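MRNA-capping enzyme subunit alpha (PDB 3KYH) catalyses the second step of mRNA capping, transferring GMP from GTP to the 5'-diphosphate end of RNA through a covalent enzyme-GMP intermediate. Local coordinates at residues Leu62-Asp74 and Leu222-Lys235. Numbering follows the deposited sequence.
Sequences LLAHDYYVCEKTD and LPHLSDGLIFTPVK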
loop_
_atom_site.group_PDB
_atom_site.type_symbol
_atom_site.label_atom_id
_atom_site.label_comp_id
_atom_site.label_asym_id
_atom_site.label_seq_id
_atom_site.Cartn_x
_atom_site.Cartn_y
_atom_site.Cartn_z
ATOM N N LEU C 62 46.685 -22.361 -37.920
ATOM C CA LEU C 62 48.089 -22.274 -37.528
ATOM C C LEU C 62 48.984 -22.882 -38.588
ATOM O O LEU C 62 50.172 -22.593 -38.614
ATOM C CB LEU C 62 48.317 -22.923 -36.162
ATOM C CG LEU C 62 49.641 -22.870 -35.377
ATOM C CD1 LEU C 62 50.575 -24.037 -35.715
ATOM C CD2 LEU C 62 50.372 -21.518 -35.423
ATOM N N LEU C 63 48.413 -23.711 -39.464
ATOM C CA LEU C 63 49.142 -24.255 -40.617
ATOM C C LEU C 63 49.173 -23.307 -41.827
ATOM O O LEU C 63 50.202 -23.242 -42.494
ATOM C CB LEU C 63 48.634 -25.660 -41.005
ATOM C CG LEU C 63 49.001 -26.370 -42.332
ATOM C CD1 LEU C 63 50.498 -26.671 -42.505
ATOM C CD2 LEU C 63 48.198 -27.668 -42.498
ATOM N N ALA C 64 48.087 -22.564 -42.075
ATOM C CA ALA C 64 47.922 -21.727 -43.288
ATOM C C ALA C 64 48.292 -20.218 -43.212
ATOM O O ALA C 64 48.058 -19.451 -44.166
ATOM C CB ALA C 64 46.504 -21.903 -43.840
ATOM N N HIS C 65 48.897 -19.809 -42.094
ATOM C CA HIS C 65 49.257 -18.413 -41.849
ATOM C C HIS C 65 50.604 -18.303 -41.135
ATOM O O HIS C 65 51.354 -19.290 -41.038
ATOM C CB HIS C 65 48.170 -17.725 -41.008
ATOM C CG HIS C 65 46.925 -17.403 -41.770
ATOM N ND1 HIS C 65 45.879 -18.294 -41.897
ATOM C CD2 HIS C 65 46.554 -16.280 -42.436
ATOM C CE1 HIS C 65 44.924 -17.739 -42.626
ATOM N NE2 HIS C 65 45.309 -16.518 -42.966
ATOM N N ASP C 66 50.879 -17.090 -40.638
ATOM C CA ASP C 66 52.111 -16.743 -39.925
ATOM C C ASP C 66 51.637 -16.129 -38.603
ATOM O O ASP C 66 50.978 -15.093 -38.607
ATOM C CB ASP C 66 52.951 -15.738 -40.738
ATOM C CG ASP C 66 53.040 -16.071 -42.243
ATOM O OD1 ASP C 66 54.167 -16.033 -42.770
ATOM O OD2 ASP C 66 52.012 -16.306 -42.927
ATOM N N TYR C 67 51.956 -16.780 -37.483
ATOM C CA TYR C 67 51.307 -16.519 -36.188
ATOM C C TYR C 67 52.217 -16.119 -35.026
ATOM O O TYR C 67 53.427 -16.338 -35.064
ATOM C CB TYR C 67 50.512 -17.750 -35.765
ATOM C CG TYR C 67 49.008 -17.659 -35.927
ATOM C CD1 TYR C 67 48.374 -18.127 -37.091
ATOM C CD2 TYR C 67 48.211 -17.184 -34.875
ATOM C CE1 TYR C 67 46.984 -18.104 -37.210
ATOM C CE2 TYR C 67 46.822 -17.110 -34.992
ATOM C CZ TYR C 67 46.219 -17.579 -36.160
ATOM O OH TYR C 67 44.845 -17.524 -36.269
ATOM N N TYR C 68 51.593 -15.549 -33.995
ATOM C CA TYR C 68 52.228 -15.034 -32.786
ATOM C C TYR C 68 51.802 -15.774 -31.521
ATOM O O TYR C 68 50.677 -16.313 -31.424
ATOM C CB TYR C 68 51.831 -13.570 -32.570
ATOM C CG TYR C 68 52.596 -12.498 -33.343
ATOM C CD1 TYR C 68 51.971 -11.284 -33.679
ATOM C CD2 TYR C 68 53.944 -12.667 -33.703
ATOM C CE1 TYR C 68 52.655 -10.276 -34.341
ATOM C CE2 TYR C 68 54.633 -11.662 -34.394
ATOM C CZ TYR C 68 53.982 -10.472 -34.697
ATOM O OH TYR C 68 54.664 -9.483 -35.364
ATOM N N VAL C 69 52.702 -15.752 -30.539
ATOM C CA VAL C 69 52.386 -16.166 -29.175
ATOM C C VAL C 69 53.053 -15.372 -28.074
ATOM O O VAL C 69 54.278 -15.155 -28.073
ATOM C CB VAL C 69 52.674 -17.644 -28.878
ATOM C CG1 VAL C 69 51.486 -18.495 -29.256
ATOM C CG2 VAL C 69 53.988 -18.112 -29.538
ATOM N N CYS C 70 52.207 -14.980 -27.126
ATOM C CA CYS C 70 52.636 -14.533 -25.808
ATOM C C CYS C 70 51.703 -15.259 -24.848
ATOM O O CYS C 70 50.681 -15.805 -25.295
ATOM C CB CYS C 70 52.494 -13.019 -25.682
ATOM S SG CYS C 70 50.858 -12.366 -26.155
ATOM N N GLU C 71 52.113 -15.343 -23.576
ATOM C CA GLU C 71 51.263 -15.748 -22.433
ATOM C C GLU C 71 49.977 -14.919 -22.226
ATOM O O GLU C 71 49.975 -13.732 -22.516
ATOM C CB GLU C 71 52.109 -15.661 -21.167
ATOM C CG GLU C 71 52.889 -14.333 -21.016
ATOM C CD GLU C 71 52.174 -13.281 -20.157
ATOM O OE1 GLU C 71 50.980 -13.441 -19.807
ATOM O OE2 GLU C 71 52.825 -12.277 -19.805
ATOM N N LYS C 72 48.898 -15.523 -21.729
ATOM C CA LYS C 72 47.664 -14.776 -21.368
ATOM C C LYS C 72 47.809 -14.106 -19.982
ATOM O O LYS C 72 47.602 -14.779 -18.949
ATOM C CB LYS C 72 46.393 -15.678 -21.407
ATOM C CG LYS C 72 45.103 -14.952 -21.011
ATOM C CD LYS C 72 43.783 -15.784 -20.969
ATOM C CE LYS C 72 42.819 -15.330 -19.803
ATOM N NZ LYS C 72 41.355 -15.428 -20.072
ATOM N N THR C 73 48.160 -12.812 -19.950
ATOM C CA THR C 73 48.200 -12.047 -18.694
ATOM C C THR C 73 46.832 -12.007 -18.019
ATOM O O THR C 73 45.828 -11.728 -18.688
ATOM C CB THR C 73 48.638 -10.595 -18.893
ATOM O OG1 THR C 73 48.012 -10.053 -20.062
ATOM C CG2 THR C 73 50.140 -10.493 -19.041
ATOM N N ASP C 74 46.791 -12.309 -16.720
ATOM C CA ASP C 74 45.537 -12.328 -15.943
ATOM C C ASP C 74 45.339 -11.049 -15.113
ATOM O O ASP C 74 45.303 -11.051 -13.860
ATOM C CB ASP C 74 45.400 -13.606 -15.093
ATOM C CG ASP C 74 43.992 -13.787 -14.508
ATOM O OD1 ASP C 74 43.621 -13.056 -13.554
ATOM O OD2 ASP C 74 43.259 -14.702 -14.959
ATOM N N LEU C 222 57.082 -16.094 -14.690
ATOM C CA LEU C 222 56.761 -14.670 -14.889
ATOM C C LEU C 222 56.179 -13.985 -13.628
ATOM O O LEU C 222 55.313 -14.577 -12.986
ATOM C CB LEU C 222 55.780 -14.533 -16.066
ATOM C CG LEU C 222 56.295 -14.946 -17.455
ATOM C CD1 LEU C 222 55.135 -15.366 -18.336
ATOM C CD2 LEU C 222 57.156 -13.875 -18.129
ATOM N N PRO C 223 56.634 -12.743 -13.295
ATOM C CA PRO C 223 56.237 -11.912 -12.135
ATOM C C PRO C 223 54.740 -11.579 -11.978
ATOM O O PRO C 223 54.274 -11.457 -10.841
ATOM C CB PRO C 223 57.015 -10.617 -12.364
ATOM C CG PRO C 223 57.183 -10.559 -13.848
ATOM C CD PRO C 223 57.562 -11.977 -14.150
ATOM N N HIS C 224 54.030 -11.348 -13.088
ATOM C CA HIS C 224 52.557 -11.258 -13.092
ATOM C C HIS C 224 51.896 -12.630 -13.345
ATOM O O HIS C 224 52.544 -13.663 -13.167
ATOM C CB HIS C 224 52.025 -10.174 -14.042
ATOM C CG HIS C 224 52.538 -10.266 -15.446
ATOM N ND1 HIS C 224 53.365 -9.308 -15.999
ATOM C CD2 HIS C 224 52.331 -11.185 -16.419
ATOM C CE1 HIS C 224 53.659 -9.642 -17.242
ATOM N NE2 HIS C 224 53.043 -10.777 -17.522
ATOM N N LEU C 225 50.627 -12.652 -13.747
ATOM C CA LEU C 225 49.864 -13.887 -13.798
ATOM C C LEU C 225 49.571 -14.291 -15.219
ATOM O O LEU C 225 49.306 -13.422 -16.047
ATOM C CB LEU C 225 48.520 -13.737 -13.083
ATOM C CG LEU C 225 48.433 -13.208 -11.660
ATOM C CD1 LEU C 225 47.968 -11.763 -11.809
ATOM C CD2 LEU C 225 47.412 -14.051 -10.895
ATOM N N SER C 226 49.549 -15.602 -15.479
ATOM C CA SER C 226 49.288 -16.105 -16.831
ATOM C C SER C 226 48.557 -17.456 -16.937
ATOM O O SER C 226 49.194 -18.524 -16.862
ATOM C CB SER C 226 50.565 -16.043 -17.690
ATOM O OG SER C 226 51.719 -16.424 -16.950
ATOM N N ASP C 227 47.236 -17.386 -17.155
ATOM C CA ASP C 227 46.372 -18.571 -17.247
ATOM C C ASP C 227 46.090 -19.117 -18.664
ATOM O O ASP C 227 44.930 -19.306 -19.101
ATOM C CB ASP C 227 45.137 -18.441 -16.353
ATOM C CG ASP C 227 44.115 -17.433 -16.867
ATOM O OD1 ASP C 227 44.470 -16.575 -17.710
ATOM O OD2 ASP C 227 42.944 -17.490 -16.395
ATOM N N GLY C 228 47.204 -19.390 -19.352
ATOM C CA GLY C 228 47.240 -20.010 -20.674
ATOM C C GLY C 228 48.169 -19.270 -21.613
ATOM O O GLY C 228 48.915 -18.398 -21.185
ATOM N N LEU C 229 48.121 -19.654 -22.888
ATOM C CA LEU C 229 48.765 -18.961 -24.010
ATOM C C LEU C 229 47.696 -18.287 -24.868
ATOM O O LEU C 229 46.541 -18.732 -24.926
ATOM C CB LEU C 229 49.512 -19.962 -24.893
ATOM C CG LEU C 229 51.039 -19.999 -25.030
ATOM C CD1 LEU C 229 51.794 -20.392 -23.771
ATOM C CD2 LEU C 229 51.387 -20.971 -26.179
ATOM N N ILE C 230 48.107 -17.205 -25.528
ATOM C CA ILE C 230 47.283 -16.478 -26.485
ATOM C C ILE C 230 48.044 -16.445 -27.822
ATOM O O ILE C 230 49.294 -16.392 -27.833
ATOM C CB ILE C 230 46.943 -15.088 -25.910
ATOM C CG1 ILE C 230 45.476 -14.683 -26.156
ATOM C CG2 ILE C 230 48.034 -14.051 -26.220
ATOM C CD1 ILE C 230 45.107 -14.197 -27.541
ATOM N N PHE C 231 47.279 -16.520 -28.917
ATOM C CA PHE C 231 47.794 -16.746 -30.283
ATOM C C PHE C 231 47.284 -15.643 -31.213
ATOM O O PHE C 231 46.063 -15.437 -31.287
ATOM C CB PHE C 231 47.312 -18.116 -30.838
ATOM C CG PHE C 231 48.211 -19.302 -30.503
ATOM C CD1 PHE C 231 48.138 -19.923 -29.258
ATOM C CD2 PHE C 231 49.061 -19.849 -31.458
ATOM C CE1 PHE C 231 48.964 -21.019 -28.947
ATOM C CE2 PHE C 231 49.862 -20.951 -31.164
ATOM C CZ PHE C 231 49.823 -21.524 -29.896
ATOM N N THR C 232 48.178 -14.960 -31.939
ATOM C CA THR C 232 47.747 -13.870 -32.837
ATOM C C THR C 232 48.285 -14.008 -34.269
ATOM O O THR C 232 49.474 -14.265 -34.453
ATOM C CB THR C 232 48.119 -12.475 -32.298
ATOM O OG1 THR C 232 48.011 -12.453 -30.871
ATOM C CG2 THR C 232 47.195 -11.412 -32.871
ATOM N N PRO C 233 47.424 -13.828 -35.292
ATOM C CA PRO C 233 47.954 -13.968 -36.650
ATOM C C PRO C 233 48.498 -12.651 -37.209
ATOM O O PRO C 233 47.796 -11.628 -37.179
ATOM C CB PRO C 233 46.744 -14.455 -37.446
ATOM C CG PRO C 233 45.529 -13.925 -36.664
ATOM C CD PRO C 233 45.976 -13.531 -35.284
ATOM N N VAL C 234 49.743 -12.687 -37.691
ATOM C CA VAL C 234 50.438 -11.522 -38.257
ATOM C C VAL C 234 49.578 -10.916 -39.395
ATOM O O VAL C 234 48.754 -10.031 -39.147
ATOM C CB VAL C 234 51.895 -11.894 -38.725
ATOM C CG1 VAL C 234 52.640 -10.694 -39.346
ATOM C CG2 VAL C 234 52.720 -12.513 -37.588
ATOM N N LYS C 235 49.765 -11.417 -40.615
ATOM C CA LYS C 235 49.002 -11.098 -41.826
ATOM C C LYS C 235 47.516 -10.694 -41.727
ATOM O O LYS C 235 47.007 -10.036 -42.640
ATOM C CB LYS C 235 49.118 -12.298 -42.780
ATOM C CG LYS C 235 50.387 -12.342 -43.648
ATOM C CD LYS C 235 50.803 -13.757 -44.079
ATOM C CE LYS C 235 49.668 -14.640 -44.680
ATOM N NZ LYS C 235 50.231 -15.981 -45.065
#
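Val69 and Phe231 project together from one face of the sheet, and Val69 CG1 sits over the centre of the Phe231 ring, 3.3 Å from its centroid. Next to them Pro233 covers one face of the Tyr67 ring off-centre, with CB 3.4 Å from Tyr67 CZ, while the Tyr67 hydroxyl hydrogen-bonds to the backbone carbonyl of Leu246. Tyr68 lies on the opposite face, and Val234, from the loop after the strand, comes in roughly perpendicular to it: Val234 CG2 stands over the ring centre, a CH-pi contact 3.8 Å from the centroid. Beyond it, Lys235 NZ approaches Asp66 OD2 nearly in line with its C-O bond in a 2.8 Å salt bridge.

At the other end His224 NE2 donates a nearly straight hydrogen bond from within its ring plane to Glu71 OE2 (2.7 Å), on the syn side but 26° out of the carboxylate plane. Between Glu71 and Thr73 a beta bulge shifts the antiparallel register. There Lys72 N hydrogen-bonds to Gly228 O, and the Lys72 chain slants across Asp227, its NZ 4.1 Å from Asp227 OD1, too far for a salt bridge. This bulged strand pair carries Lys72, the GMP-linked lysine of the guanylyltransferase KxDG motif.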